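Side-chain contacts in sulfur oxidation protein SOXB (Thermus thermophilus, PDB 2WDD), which hydrolyses the sulfur-sulfur bond of cysteine S-thiosulfonate groups in the Sox sulfur oxidation pathway and carries two manganese ions: residues A[396-401]-A[489-494]; A[444-449]-A[470-475]; A[108-113]-A[332-337]; A[152-157]-A[342-347]; A[202-207]-A[211-216]. One frame throughout, in Å; residues are numbered along the deposited sequence.

Contact 1. Residues A[396-401]-A[489-494]; sequences VEVVFS and VEVGGR
V491 opens the type I' beta turn of a hairpin, and its methyl CG1 meets V398 CG1 of strand 398-401 at 3.9 Å. The two valines cross at about a right angle and touch through this one methyl pair; the interface is small, 89 Å² in all. With V491 CG1 anti to the backbone N (chi1 175°), that methyl is carried toward the other strand, where it also comes within 4.4 Å of E397 O. The turn is closed in both directions, V491 N to R494 O at 2.8 Å and R494 N to V491 O at 3.1 Å, and G492 and G493 supply its two positive phi angles. Strands 398-401 and 489-491 belong to different sheets of the 5'-nucleotidase C-terminal domain; the methyl contact joins these sheets apolarly, with no hydrogen bond between the segments. Strand 501-507 flanks both valines: V398 rests on A504 and V491 on Y502. The carboxylate of E397 serves that neighbourhood too, its OE2 accepting from L503 N and its OE1 forming a salt bridge with R500.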
# COMPACT_ATOMS: atom_id res chain seq x y z
N VAL A 396 17.27 -23.72 -7.57
CA VAL A 396 16.71 -22.47 -8.09
C VAL A 396 17.78 -21.47 -8.49
O VAL A 396 18.66 -21.14 -7.68
CB VAL A 396 15.73 -21.85 -7.11
CG1 VAL A 396 15.25 -20.48 -7.62
CG2 VAL A 396 14.55 -22.79 -6.89
N GLU A 397 17.65 -20.93 -9.70
CA GLU A 397 18.59 -19.96 -10.23
C GLU A 397 18.15 -18.51 -10.09
O GLU A 397 18.98 -17.63 -9.89
CB GLU A 397 18.93 -20.27 -11.69
CG GLU A 397 19.61 -21.62 -11.83
CD GLU A 397 19.55 -22.19 -13.23
OE1 GLU A 397 20.44 -21.87 -14.03
OE2 GLU A 397 18.65 -23.02 -13.51
N VAL A 398 16.84 -18.27 -10.19
CA VAL A 398 16.30 -16.92 -10.05
C VAL A 398 15.04 -16.98 -9.20
O VAL A 398 14.18 -17.84 -9.40
CB VAL A 398 16.03 -16.28 -11.42
CG1 VAL A 398 17.33 -15.90 -12.11
CG2 VAL A 398 15.18 -17.20 -12.30
N VAL A 399 14.91 -16.05 -8.25
CA VAL A 399 13.71 -15.98 -7.41
C VAL A 399 13.02 -14.66 -7.69
O VAL A 399 13.60 -13.60 -7.44
CB VAL A 399 14.06 -16.08 -5.92
CG1 VAL A 399 12.79 -16.01 -5.07
CG2 VAL A 399 14.89 -17.34 -5.61
N PHE A 400 11.77 -14.72 -8.17
CA PHE A 400 11.00 -13.51 -8.45
C PHE A 400 10.10 -13.19 -7.25
O PHE A 400 9.19 -13.95 -6.94
CB PHE A 400 10.10 -13.71 -9.68
CG PHE A 400 10.85 -13.83 -10.97
CD1 PHE A 400 10.93 -12.76 -11.85
CD2 PHE A 400 11.45 -15.03 -11.33
CE1 PHE A 400 11.59 -12.87 -13.06
CE2 PHE A 400 12.13 -15.14 -12.55
CZ PHE A 400 12.21 -14.05 -13.40
N SER A 401 10.36 -12.05 -6.61
CA SER A 401 9.57 -11.62 -5.46
C SER A 401 8.64 -10.50 -5.90
O SER A 401 9.04 -9.61 -6.66
CB SER A 401 10.50 -11.10 -4.35
OG SER A 401 11.17 -12.17 -3.70
N VAL A 489 21.54 -8.26 -19.00
CA VAL A 489 21.04 -9.19 -18.00
C VAL A 489 22.05 -10.30 -17.78
O VAL A 489 22.51 -10.92 -18.74
CB VAL A 489 19.68 -9.79 -18.38
CG1 VAL A 489 19.17 -10.69 -17.25
CG2 VAL A 489 18.66 -8.70 -18.71
N GLU A 490 22.36 -10.58 -16.52
CA GLU A 490 23.27 -11.67 -16.20
C GLU A 490 22.62 -12.50 -15.12
O GLU A 490 21.99 -11.97 -14.20
CB GLU A 490 24.61 -11.14 -15.67
CG GLU A 490 25.41 -10.33 -16.66
CD GLU A 490 26.76 -9.92 -16.12
OE1 GLU A 490 26.84 -9.56 -14.92
OE2 GLU A 490 27.75 -9.97 -16.88
N VAL A 491 22.78 -13.82 -15.22
CA VAL A 491 22.25 -14.74 -14.24
C VAL A 491 23.42 -15.55 -13.71
O VAL A 491 24.13 -16.19 -14.48
CB VAL A 491 21.17 -15.67 -14.85
CG1 VAL A 491 20.73 -16.71 -13.82
CG2 VAL A 491 19.97 -14.87 -15.35
N GLY A 492 23.63 -15.51 -12.40
CA GLY A 492 24.72 -16.24 -11.78
C GLY A 492 26.08 -15.88 -12.36
O GLY A 492 26.91 -16.75 -12.62
N GLY A 493 26.30 -14.59 -12.58
CA GLY A 493 27.55 -14.08 -13.11
C GLY A 493 27.82 -14.34 -14.58
O GLY A 493 28.88 -13.96 -15.09
N ARG A 494 26.88 -14.98 -15.27
CA ARG A 494 27.05 -15.27 -16.69
C ARG A 494 26.01 -14.53 -17.51
O ARG A 494 24.87 -14.34 -17.07
CB ARG A 494 26.91 -16.78 -16.93
CG ARG A 494 28.23 -17.52 -17.10
CD ARG A 494 28.02 -18.90 -17.73
NE ARG A 494 27.31 -19.81 -16.83
CZ ARG A 494 26.96 -21.05 -17.16
NH1 ARG A 494 27.25 -21.53 -18.36
NH2 ARG A 494 26.31 -21.81 -16.29

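Contact 2. Residues A[444-449]-A[470-475]; sequences AVLEDI and FGLRYV
L446 drives one methyl, CD1, into the angle between L472 and Y474, and that methyl accounts for every close approach between segments 444-449 and 470-475. Toward L472 the two leucines meet tip to tip: L446 CD1 is 4.0 Å from L472 CD1 and equally 4.0 Å from L472 CD2, so it faces the fork of the opposing side chain instead of one branch. Toward Y474 the same methyl makes a CH-pi contact. It stands 4.2 Å from the ring centroid, only 14° off the normal, which places it over a face; its slight offset is toward the CD2 and CE2 rim, with Y474 CD2 also at 4.2 Å. Two torsions set this up. L472 swings CG away from its backbone N (chi1 164°), presenting both methyls to the helix, while Y474 holds CG between its backbone N and carbonyl carbon (chi1 70°), which stands the ring with a face turned to L446. No hydrogen bond crosses the segments, and the three touching side chains are buried, so the 121 Å² interface is apolar. V486 of the adjacent strand 486-487 touches both L446 and Y474. One residue further along the helix, the E447 carboxylate accepts from the backbone N atoms of G483, R485 and V486, tying the helix to the same region by polar means. L472 and Y474, two apart on one strand, share a face: this is a helix packed through one leucine on the face of a mixed sheet, within the 5'-nucleotidase C-terminal domain.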
# COMPACT_ATOMS: atom_id res chain seq x y z
N ALA A 444 12.01 -10.74 -20.96
CA ALA A 444 10.71 -10.18 -21.34
C ALA A 444 9.84 -9.80 -20.14
O ALA A 444 9.07 -8.84 -20.19
CB ALA A 444 9.96 -11.12 -22.26
N VAL A 445 9.91 -10.60 -19.08
CA VAL A 445 9.14 -10.33 -17.87
C VAL A 445 9.55 -8.95 -17.33
O VAL A 445 8.71 -8.10 -17.03
CB VAL A 445 9.36 -11.45 -16.82
CG1 VAL A 445 9.10 -10.94 -15.40
CG2 VAL A 445 8.49 -12.65 -17.13
N LEU A 446 10.86 -8.73 -17.23
CA LEU A 446 11.37 -7.45 -16.75
C LEU A 446 11.04 -6.30 -17.69
O LEU A 446 10.61 -5.24 -17.25
CB LEU A 446 12.87 -7.55 -16.52
CG LEU A 446 13.18 -8.36 -15.26
CD1 LEU A 446 14.68 -8.63 -15.15
CD2 LEU A 446 12.65 -7.64 -14.02
N GLU A 447 11.21 -6.52 -18.99
CA GLU A 447 10.90 -5.49 -19.98
C GLU A 447 9.40 -5.12 -19.94
O GLU A 447 9.04 -3.95 -20.03
CB GLU A 447 11.31 -5.95 -21.39
CG GLU A 447 11.36 -4.86 -22.43
CD GLU A 447 12.49 -3.87 -22.23
OE1 GLU A 447 13.66 -4.30 -22.07
OE2 GLU A 447 12.22 -2.66 -22.30
N ASP A 448 8.54 -6.12 -19.79
CA ASP A 448 7.10 -5.90 -19.74
C ASP A 448 6.72 -5.09 -18.50
O ASP A 448 5.92 -4.14 -18.56
CB ASP A 448 6.35 -7.23 -19.75
CG ASP A 448 6.56 -8.01 -21.04
OD1 ASP A 448 6.99 -7.41 -22.04
OD2 ASP A 448 6.29 -9.24 -21.05
N ILE A 449 7.29 -5.46 -17.36
CA ILE A 449 6.99 -4.69 -16.15
C ILE A 449 7.49 -3.25 -16.32
O ILE A 449 6.78 -2.31 -15.99
CB ILE A 449 7.61 -5.31 -14.90
CG1 ILE A 449 6.92 -6.65 -14.58
CG2 ILE A 449 7.45 -4.35 -13.72
CD1 ILE A 449 7.73 -7.52 -13.67
N PHE A 470 16.17 -12.23 -7.44
CA PHE A 470 17.40 -12.64 -6.79
C PHE A 470 18.07 -13.70 -7.65
O PHE A 470 17.42 -14.67 -8.05
CB PHE A 470 17.10 -13.20 -5.41
CG PHE A 470 18.33 -13.49 -4.61
CD1 PHE A 470 19.22 -12.48 -4.26
CD2 PHE A 470 18.61 -14.78 -4.21
CE1 PHE A 470 20.36 -12.76 -3.55
CE2 PHE A 470 19.76 -15.07 -3.48
CZ PHE A 470 20.63 -14.06 -3.15
N GLY A 471 19.36 -13.50 -7.94
CA GLY A 471 20.11 -14.42 -8.79
C GLY A 471 20.43 -13.81 -10.14
O GLY A 471 21.15 -14.38 -10.95
N LEU A 472 19.89 -12.62 -10.37
CA LEU A 472 20.08 -11.92 -11.63
C LEU A 472 20.55 -10.49 -11.36
O LEU A 472 20.35 -9.95 -10.26
CB LEU A 472 18.71 -11.91 -12.35
CG LEU A 472 18.36 -11.00 -13.51
CD1 LEU A 472 17.23 -11.65 -14.30
CD2 LEU A 472 17.95 -9.64 -12.99
N ARG A 473 21.21 -9.92 -12.36
CA ARG A 473 21.68 -8.53 -12.32
C ARG A 473 21.34 -7.94 -13.69
O ARG A 473 21.36 -8.65 -14.70
CB ARG A 473 23.19 -8.47 -12.09
CG ARG A 473 23.60 -8.51 -10.63
CD ARG A 473 25.11 -8.71 -10.47
NE ARG A 473 25.89 -7.62 -11.06
CZ ARG A 473 26.44 -6.63 -10.37
NH1 ARG A 473 26.28 -6.56 -9.06
NH2 ARG A 473 27.14 -5.69 -10.99
N TYR A 474 21.00 -6.65 -13.72
CA TYR A 474 20.67 -6.02 -14.99
C TYR A 474 20.85 -4.51 -14.93
O TYR A 474 21.09 -3.94 -13.87
CB TYR A 474 19.24 -6.38 -15.45
CG TYR A 474 18.10 -5.78 -14.63
CD1 TYR A 474 17.34 -4.73 -15.12
CD2 TYR A 474 17.71 -6.36 -13.41
CE1 TYR A 474 16.26 -4.22 -14.41
CE2 TYR A 474 16.64 -5.85 -12.69
CZ TYR A 474 15.92 -4.77 -13.18
OH TYR A 474 14.87 -4.25 -12.45
N VAL A 475 20.80 -3.90 -16.11
CA VAL A 475 20.89 -2.46 -16.24
C VAL A 475 19.52 -2.00 -16.69
O VAL A 475 18.91 -2.61 -17.59
CB VAL A 475 21.97 -2.04 -17.27
CG1 VAL A 475 21.94 -0.54 -17.49
CG2 VAL A 475 23.34 -2.48 -16.80

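Contact 3. Residues A[108-113]-A[332-337]; sequences TALIRD and LPVLAE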
# COMPACT_ATOMS: atom_id res chain seq x y z
N THR A 108 -6.74 4.24 16.73
CA THR A 108 -8.06 4.50 17.32
C THR A 108 -8.00 5.65 18.31
O THR A 108 -8.86 6.54 18.29
CB THR A 108 -8.60 3.24 17.99
OG1 THR A 108 -8.71 2.20 17.01
CG2 THR A 108 -9.96 3.50 18.61
N ALA A 109 -6.98 5.65 19.17
CA ALA A 109 -6.82 6.72 20.16
C ALA A 109 -6.73 8.08 19.46
O ALA A 109 -7.36 9.06 19.88
CB ALA A 109 -5.57 6.48 21.01
N LEU A 110 -5.95 8.14 18.38
CA LEU A 110 -5.78 9.37 17.63
C LEU A 110 -7.08 9.81 16.94
O LEU A 110 -7.47 10.97 17.01
CB LEU A 110 -4.65 9.22 16.61
CG LEU A 110 -4.34 10.47 15.78
CD1 LEU A 110 -4.09 11.68 16.69
CD2 LEU A 110 -3.13 10.20 14.90
N ILE A 111 -7.75 8.88 16.26
CA ILE A 111 -9.00 9.21 15.58
C ILE A 111 -10.00 9.75 16.60
O ILE A 111 -10.68 10.75 16.35
CB ILE A 111 -9.57 7.98 14.84
CG1 ILE A 111 -8.69 7.62 13.65
CG2 ILE A 111 -11.03 8.22 14.41
CD1 ILE A 111 -9.00 6.27 13.03
N ARG A 112 -10.10 9.08 17.74
CA ARG A 112 -11.05 9.50 18.77
C ARG A 112 -10.69 10.88 19.33
O ARG A 112 -11.56 11.71 19.55
CB ARG A 112 -11.11 8.47 19.90
CG ARG A 112 -11.91 7.25 19.51
CD ARG A 112 -11.90 6.22 20.60
NE ARG A 112 -12.63 5.03 20.20
CZ ARG A 112 -12.56 3.86 20.82
NH1 ARG A 112 -11.78 3.72 21.88
NH2 ARG A 112 -13.27 2.83 20.37
N ASP A 113 -9.40 11.11 19.54
CA ASP A 113 -8.93 12.39 20.05
C ASP A 113 -9.38 13.50 19.11
O ASP A 113 -10.01 14.48 19.52
CB ASP A 113 -7.41 12.38 20.17
CG ASP A 113 -6.84 13.73 20.59
OD1 ASP A 113 -6.88 14.02 21.80
OD2 ASP A 113 -6.30 14.45 19.73
N LEU A 332 -1.03 13.55 10.61
CA LEU A 332 -0.82 13.30 12.04
C LEU A 332 -0.11 11.96 12.26
O LEU A 332 -0.68 10.90 12.00
CB LEU A 332 -2.14 13.32 12.79
CG LEU A 332 -3.01 14.55 12.55
CD1 LEU A 332 -4.34 14.41 13.27
CD2 LEU A 332 -2.27 15.82 13.00
N PRO A 333 1.14 11.99 12.74
CA PRO A 333 1.83 10.71 12.95
C PRO A 333 1.17 9.84 14.02
O PRO A 333 0.82 10.31 15.11
CB PRO A 333 3.24 11.14 13.39
CG PRO A 333 3.36 12.60 12.98
CD PRO A 333 1.96 13.15 13.12
N VAL A 334 0.96 8.57 13.70
CA VAL A 334 0.41 7.62 14.68
C VAL A 334 1.60 7.01 15.43
O VAL A 334 2.22 6.04 14.97
CB VAL A 334 -0.44 6.52 14.00
CG1 VAL A 334 -0.99 5.56 15.05
CG2 VAL A 334 -1.57 7.15 13.22
N LEU A 335 1.98 7.64 16.54
CA LEU A 335 3.12 7.17 17.32
C LEU A 335 2.64 6.59 18.63
O LEU A 335 2.21 7.33 19.52
CB LEU A 335 4.10 8.32 17.56
CG LEU A 335 4.80 8.90 16.32
CD1 LEU A 335 5.42 10.24 16.64
CD2 LEU A 335 5.87 7.94 15.81
N ALA A 336 2.66 5.27 18.73
CA ALA A 336 2.17 4.58 19.92
C ALA A 336 2.79 5.03 21.23
O ALA A 336 2.14 5.00 22.27
CB ALA A 336 2.31 3.07 19.76
N GLU A 337 4.06 5.46 21.20
CA GLU A 337 4.70 5.93 22.42
C GLU A 337 4.24 7.33 22.81
O GLU A 337 4.58 7.82 23.89
CB GLU A 337 6.23 5.95 22.26
CG GLU A 337 6.84 4.59 22.10
CD GLU A 337 8.35 4.61 22.15
OE1 GLU A 337 8.94 5.67 22.48
OE2 GLU A 337 8.96 3.56 21.86
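No aromatic ring enters the contact of L110 with L332, P333 and V334; the flat group nearby is the guanidinium of R112, which points off the same helix in another direction. One face of it is covered by T108 CG2, 3.4 Å above the plane and over its centre, a methyl-over-guanidinium packing between residues four apart on helix 104-120. The NH2 of this group is engaged by D344 and by L154 O. The contact itself rests on a single methyl. L110 CD2 lies 3.8 Å from V334 CG2 and 3.9 Å from L332 CB, and passes the backbone oxygens L332 O and P333 O at 3.9 Å and 4.0 Å. It therefore packs against the main chain as much as against side chains. L110 reaches this place because CG is anti to its backbone N (chi1 -178°), extending the branch from the helix toward the strand end; the side chains of L110 and V334 cross obliquely. Strand 323-333 is an outermost strand of the six-stranded sheet that also holds strand 124-129, and helix 104-120 packs against its end, a helix-on-sheet arrangement consistent with the metallophosphatase-type N-terminal part of SoxB. L312 of the next strand, 311-320, extends the apolar surface beneath L110, and L332 is hydrogen-bonded to L312 through the backbone. P333 directs its ring away from the helix toward L85, leaving its carbonyl on the L110 side, where P333 O accepts from Y21 OH. V334, just past the strand, is further covered by A106 and L107 of the helix, and L332 by Q114.

Contact 4. Residues A[152-157]-A[342-347]; sequences QNLVGV and AEDVEA
L154, with 63 Å² covered, reaches across to D344 and V345 with a different methyl for each. CD2 approaches D344 OD2 at 4.1 Å, and CD1 comes to 4.3 Å from V345 CG2; both are loose van der Waals distances, and no hydrogen bond links the segments. The side chains of L154 and D344 run past each other in opposite directions, so the methyl lies alongside the carboxylate. D344 can offer OD2 there because CG sits between its backbone N and carbonyl carbon (chi1 55°), turning the carboxylate toward the N-terminal end of its helix; D344 OD1 then gets a weak bond from V345 N, 2.9 Å with an angle of 124°. The arrangement joins the C-terminal end of helix 146-155 to the first turn of helix 343-353. A342 takes the N-cap position of the latter, its O accepting from E346 N, while G156 ends the former with a positive phi, and Q152 O accepts from both G156 N and V157 N. The polar part of the junction comes from R112 of helix 104-120, whose NH2 forms a salt bridge with D344 OD2 and a hydrogen bond with L154 O. One guanidinium nitrogen thus bridges the two helices. Placed in a first helical turn, the D344 carboxylate is likely to be favoured electrostatically as an anion. V345 packs onward against T108.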
# COMPACT_ATOMS: atom_id res chain seq x y z
N GLN A 152 -12.77 -1.93 12.84
CA GLN A 152 -13.34 -0.76 12.17
C GLN A 152 -14.61 -0.33 12.92
O GLN A 152 -14.88 0.86 13.08
CB GLN A 152 -13.70 -1.07 10.72
CG GLN A 152 -12.52 -1.13 9.75
CD GLN A 152 -12.98 -1.57 8.37
OE1 GLN A 152 -13.62 -2.61 8.24
NE2 GLN A 152 -12.70 -0.77 7.36
N ASN A 153 -15.37 -1.32 13.38
CA ASN A 153 -16.61 -1.05 14.10
C ASN A 153 -16.36 -0.40 15.46
O ASN A 153 -17.15 0.43 15.91
CB ASN A 153 -17.41 -2.34 14.25
CG ASN A 153 -18.08 -2.76 12.96
OD1 ASN A 153 -18.10 -2.01 11.99
ND2 ASN A 153 -18.61 -3.98 12.94
N LEU A 154 -15.27 -0.77 16.13
CA LEU A 154 -14.93 -0.17 17.41
C LEU A 154 -14.55 1.30 17.21
O LEU A 154 -14.97 2.17 17.97
CB LEU A 154 -13.78 -0.91 18.08
CG LEU A 154 -14.09 -2.29 18.65
CD1 LEU A 154 -12.81 -2.99 19.10
CD2 LEU A 154 -15.08 -2.17 19.80
N VAL A 155 -13.76 1.59 16.18
CA VAL A 155 -13.40 2.99 15.93
C VAL A 155 -14.58 3.79 15.39
O VAL A 155 -14.81 4.93 15.80
CB VAL A 155 -12.14 3.13 15.05
CG1 VAL A 155 -12.18 2.16 13.89
CG2 VAL A 155 -11.99 4.57 14.56
N GLY A 156 -15.37 3.17 14.51
CA GLY A 156 -16.52 3.80 13.90
C GLY A 156 -16.17 4.41 12.55
O GLY A 156 -16.09 5.63 12.41
N VAL A 157 -15.92 3.56 11.56
CA VAL A 157 -15.56 4.02 10.22
C VAL A 157 -16.83 4.32 9.43
O VAL A 157 -17.72 3.47 9.34
CB VAL A 157 -14.72 2.95 9.49
CG1 VAL A 157 -14.49 3.34 8.03
CG2 VAL A 157 -13.40 2.72 10.23
N ALA A 342 -6.21 3.10 23.60
CA ALA A 342 -7.62 2.89 23.30
C ALA A 342 -7.86 1.54 23.98
O ALA A 342 -7.55 0.49 23.43
CB ALA A 342 -7.86 2.79 21.79
N GLU A 343 -8.30 1.59 25.24
CA GLU A 343 -8.45 0.38 26.05
C GLU A 343 -9.31 -0.73 25.46
O GLU A 343 -8.95 -1.90 25.58
CB GLU A 343 -8.87 0.72 27.48
CG GLU A 343 -7.89 1.64 28.20
CD GLU A 343 -6.53 0.98 28.44
OE1 GLU A 343 -6.32 -0.16 27.97
OE2 GLU A 343 -5.68 1.61 29.10
N ASP A 344 -10.44 -0.37 24.85
CA ASP A 344 -11.31 -1.37 24.25
C ASP A 344 -10.62 -2.12 23.12
O ASP A 344 -10.80 -3.33 22.96
CB ASP A 344 -12.66 -0.77 23.80
CG ASP A 344 -12.51 0.41 22.85
OD1 ASP A 344 -11.42 1.01 22.78
OD2 ASP A 344 -13.51 0.74 22.18
N VAL A 345 -9.82 -1.39 22.34
CA VAL A 345 -9.09 -2.00 21.24
C VAL A 345 -7.98 -2.91 21.75
O VAL A 345 -7.78 -4.01 21.23
CB VAL A 345 -8.52 -0.93 20.29
CG1 VAL A 345 -7.65 -1.58 19.21
CG2 VAL A 345 -9.66 -0.13 19.65
N GLU A 346 -7.26 -2.46 22.77
CA GLU A 346 -6.19 -3.26 23.36
C GLU A 346 -6.76 -4.57 23.87
O GLU A 346 -6.20 -5.65 23.62
CB GLU A 346 -5.53 -2.50 24.51
CG GLU A 346 -4.81 -1.22 24.10
CD GLU A 346 -3.59 -1.49 23.23
OE1 GLU A 346 -3.10 -2.63 23.24
OE2 GLU A 346 -3.14 -0.56 22.53
N ALA A 347 -7.89 -4.48 24.57
CA ALA A 347 -8.54 -5.66 25.12
C ALA A 347 -9.04 -6.59 24.01
O ALA A 347 -8.90 -7.81 24.10
CB ALA A 347 -9.70 -5.25 26.03

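Contact 5. Residues A[202-207]-A[211-216]; sequences YRIHRV and ALAVVG
I204 and its partners belong to the beta hairpin of strands 202-207 and 210-217, antiparallel at 152° between their short axes. Two hydrogen-bonded pairs, R203 with V214 and H205 with L212, set the register. In the first shell I204 uses both branches: CG2 touches A211 CB at 3.6 Å, diagonally, and CG1 meets A213 CB at 3.9 Å, its directly opposite non-hydrogen-bonded partner. On the same face Y202 CB packs on V215 CG2 at 3.7 Å. Cutting I204 back to an alanine would probably leave A211 CB and A213 CB without their shared neighbour and open a gap on that face. The other face carries H205, whose CD2 approaches V214 CG2 at 4.2 Å, with L212 packed by V207 CG2. Further out, Y202 and H205 have polar partners of their own. Y202 leads its ring away from the hairpin, past helix 240-252, and its OH is hydrogen-bonded to E253. H205 NE2 pairs with H159 NE2, the rings meeting at about 75°. Strand 202-207 is an outermost strand of its six-stranded sheet, and strand 257-262 lies on the far side of strand 210-217. The straightest of the bonds between the two hairpin strands runs from L212 N to H205 O, 2.9 Å long at 175°, with the donor in the carbonyl plane.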
# COMPACT_ATOMS: atom_id res chain seq x y z
N TYR A 202 -22.12 6.88 -3.96
CA TYR A 202 -21.80 7.98 -3.06
C TYR A 202 -22.82 8.14 -1.93
O TYR A 202 -23.91 7.54 -1.96
CB TYR A 202 -21.71 9.30 -3.84
CG TYR A 202 -23.03 9.76 -4.45
CD1 TYR A 202 -23.97 10.43 -3.68
CD2 TYR A 202 -23.32 9.51 -5.79
CE1 TYR A 202 -25.19 10.83 -4.23
CE2 TYR A 202 -24.54 9.89 -6.34
CZ TYR A 202 -25.46 10.55 -5.56
OH TYR A 202 -26.65 10.94 -6.12
N ARG A 203 -22.46 8.94 -0.94
CA ARG A 203 -23.36 9.28 0.16
C ARG A 203 -23.21 10.77 0.43
O ARG A 203 -22.09 11.27 0.51
CB ARG A 203 -23.04 8.50 1.42
CG ARG A 203 -23.93 8.87 2.62
CD ARG A 203 -25.40 8.56 2.34
NE ARG A 203 -25.53 7.24 1.73
CZ ARG A 203 -26.40 6.92 0.78
NH1 ARG A 203 -27.29 7.81 0.35
NH2 ARG A 203 -26.41 5.69 0.29
N ILE A 204 -24.33 11.48 0.57
CA ILE A 204 -24.29 12.91 0.89
C ILE A 204 -24.47 13.09 2.38
O ILE A 204 -25.35 12.48 3.00
CB ILE A 204 -25.33 13.71 0.09
CG1 ILE A 204 -24.99 13.68 -1.40
CG2 ILE A 204 -25.38 15.16 0.59
CD1 ILE A 204 -26.12 14.18 -2.29
N HIS A 205 -23.60 13.90 2.98
CA HIS A 205 -23.63 14.16 4.41
C HIS A 205 -23.89 15.63 4.68
O HIS A 205 -23.34 16.50 4.02
CB HIS A 205 -22.28 13.81 5.01
CG HIS A 205 -21.99 12.35 5.03
ND1 HIS A 205 -22.32 11.53 6.09
CD2 HIS A 205 -21.39 11.55 4.11
CE1 HIS A 205 -21.96 10.29 5.82
NE2 HIS A 205 -21.39 10.27 4.62
N ARG A 206 -24.71 15.90 5.70
CA ARG A 206 -24.99 17.27 6.09
C ARG A 206 -23.80 17.81 6.87
O ARG A 206 -23.34 17.18 7.82
CB ARG A 206 -26.26 17.34 6.94
CG ARG A 206 -27.54 17.31 6.13
CD ARG A 206 -28.66 18.07 6.85
NE ARG A 206 -29.25 17.29 7.93
CZ ARG A 206 -30.12 17.77 8.82
NH1 ARG A 206 -30.60 16.98 9.77
NH2 ARG A 206 -30.52 19.03 8.74
N VAL A 207 -23.31 18.96 6.46
CA VAL A 207 -22.20 19.63 7.13
C VAL A 207 -22.69 21.04 7.41
O VAL A 207 -22.45 21.95 6.63
CB VAL A 207 -20.94 19.66 6.24
CG1 VAL A 207 -19.96 20.71 6.75
CG2 VAL A 207 -20.28 18.29 6.20
N ALA A 211 -23.89 20.54 1.98
CA ALA A 211 -24.00 19.10 1.80
C ALA A 211 -22.73 18.64 1.09
O ALA A 211 -22.33 19.20 0.07
CB ALA A 211 -25.23 18.77 0.97
N LEU A 212 -22.09 17.62 1.66
CA LEU A 212 -20.84 17.10 1.12
C LEU A 212 -21.05 15.66 0.67
O LEU A 212 -21.46 14.82 1.46
CB LEU A 212 -19.77 17.11 2.22
CG LEU A 212 -18.37 16.58 1.89
CD1 LEU A 212 -17.68 17.49 0.90
CD2 LEU A 212 -17.54 16.46 3.17
N ALA A 213 -20.73 15.39 -0.59
CA ALA A 213 -20.83 14.02 -1.12
C ALA A 213 -19.47 13.32 -1.02
O ALA A 213 -18.45 13.90 -1.39
CB ALA A 213 -21.27 14.05 -2.58
N VAL A 214 -19.49 12.06 -0.58
CA VAL A 214 -18.30 11.21 -0.58
C VAL A 214 -18.61 10.16 -1.64
O VAL A 214 -19.57 9.38 -1.50
CB VAL A 214 -18.07 10.53 0.78
CG1 VAL A 214 -16.86 9.56 0.72
CG2 VAL A 214 -17.84 11.55 1.88
N VAL A 215 -17.85 10.18 -2.73
CA VAL A 215 -18.01 9.21 -3.82
C VAL A 215 -16.89 8.19 -3.64
O VAL A 215 -15.78 8.56 -3.28
CB VAL A 215 -17.86 9.91 -5.20
CG1 VAL A 215 -18.02 8.90 -6.35
CG2 VAL A 215 -18.84 11.08 -5.32
N GLY A 216 -17.18 6.91 -3.85
CA GLY A 216 -16.15 5.90 -3.71
C GLY A 216 -15.70 5.28 -5.02
O GLY A 216 -16.48 5.07 -5.94

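Overall arrangement
The contacts fall into two groups on opposite sides of the chain's centre. Contacts 3, 4 and 5 come first along the chain, in the part that also supplies the manganese ligands; contacts 1 and 2 follow, within the 5'-nucleotidase C-terminal domain. Contacts 3 and 4 interleave in sequence, with centres 12 Å apart, and meet through helix 104-120. Contact 5, nested inside both, lies in a separate six-stranded sheet, about 24 Å from contact 4 between centres. Contact 2 is nested within contact 1, their centres 9 Å apart, and strands 472-476 and 489-491 are sheet neighbours. Centres of the two groups lie 41 to 51 Å apart, so the groups belong to separate parts of the protein and do not touch.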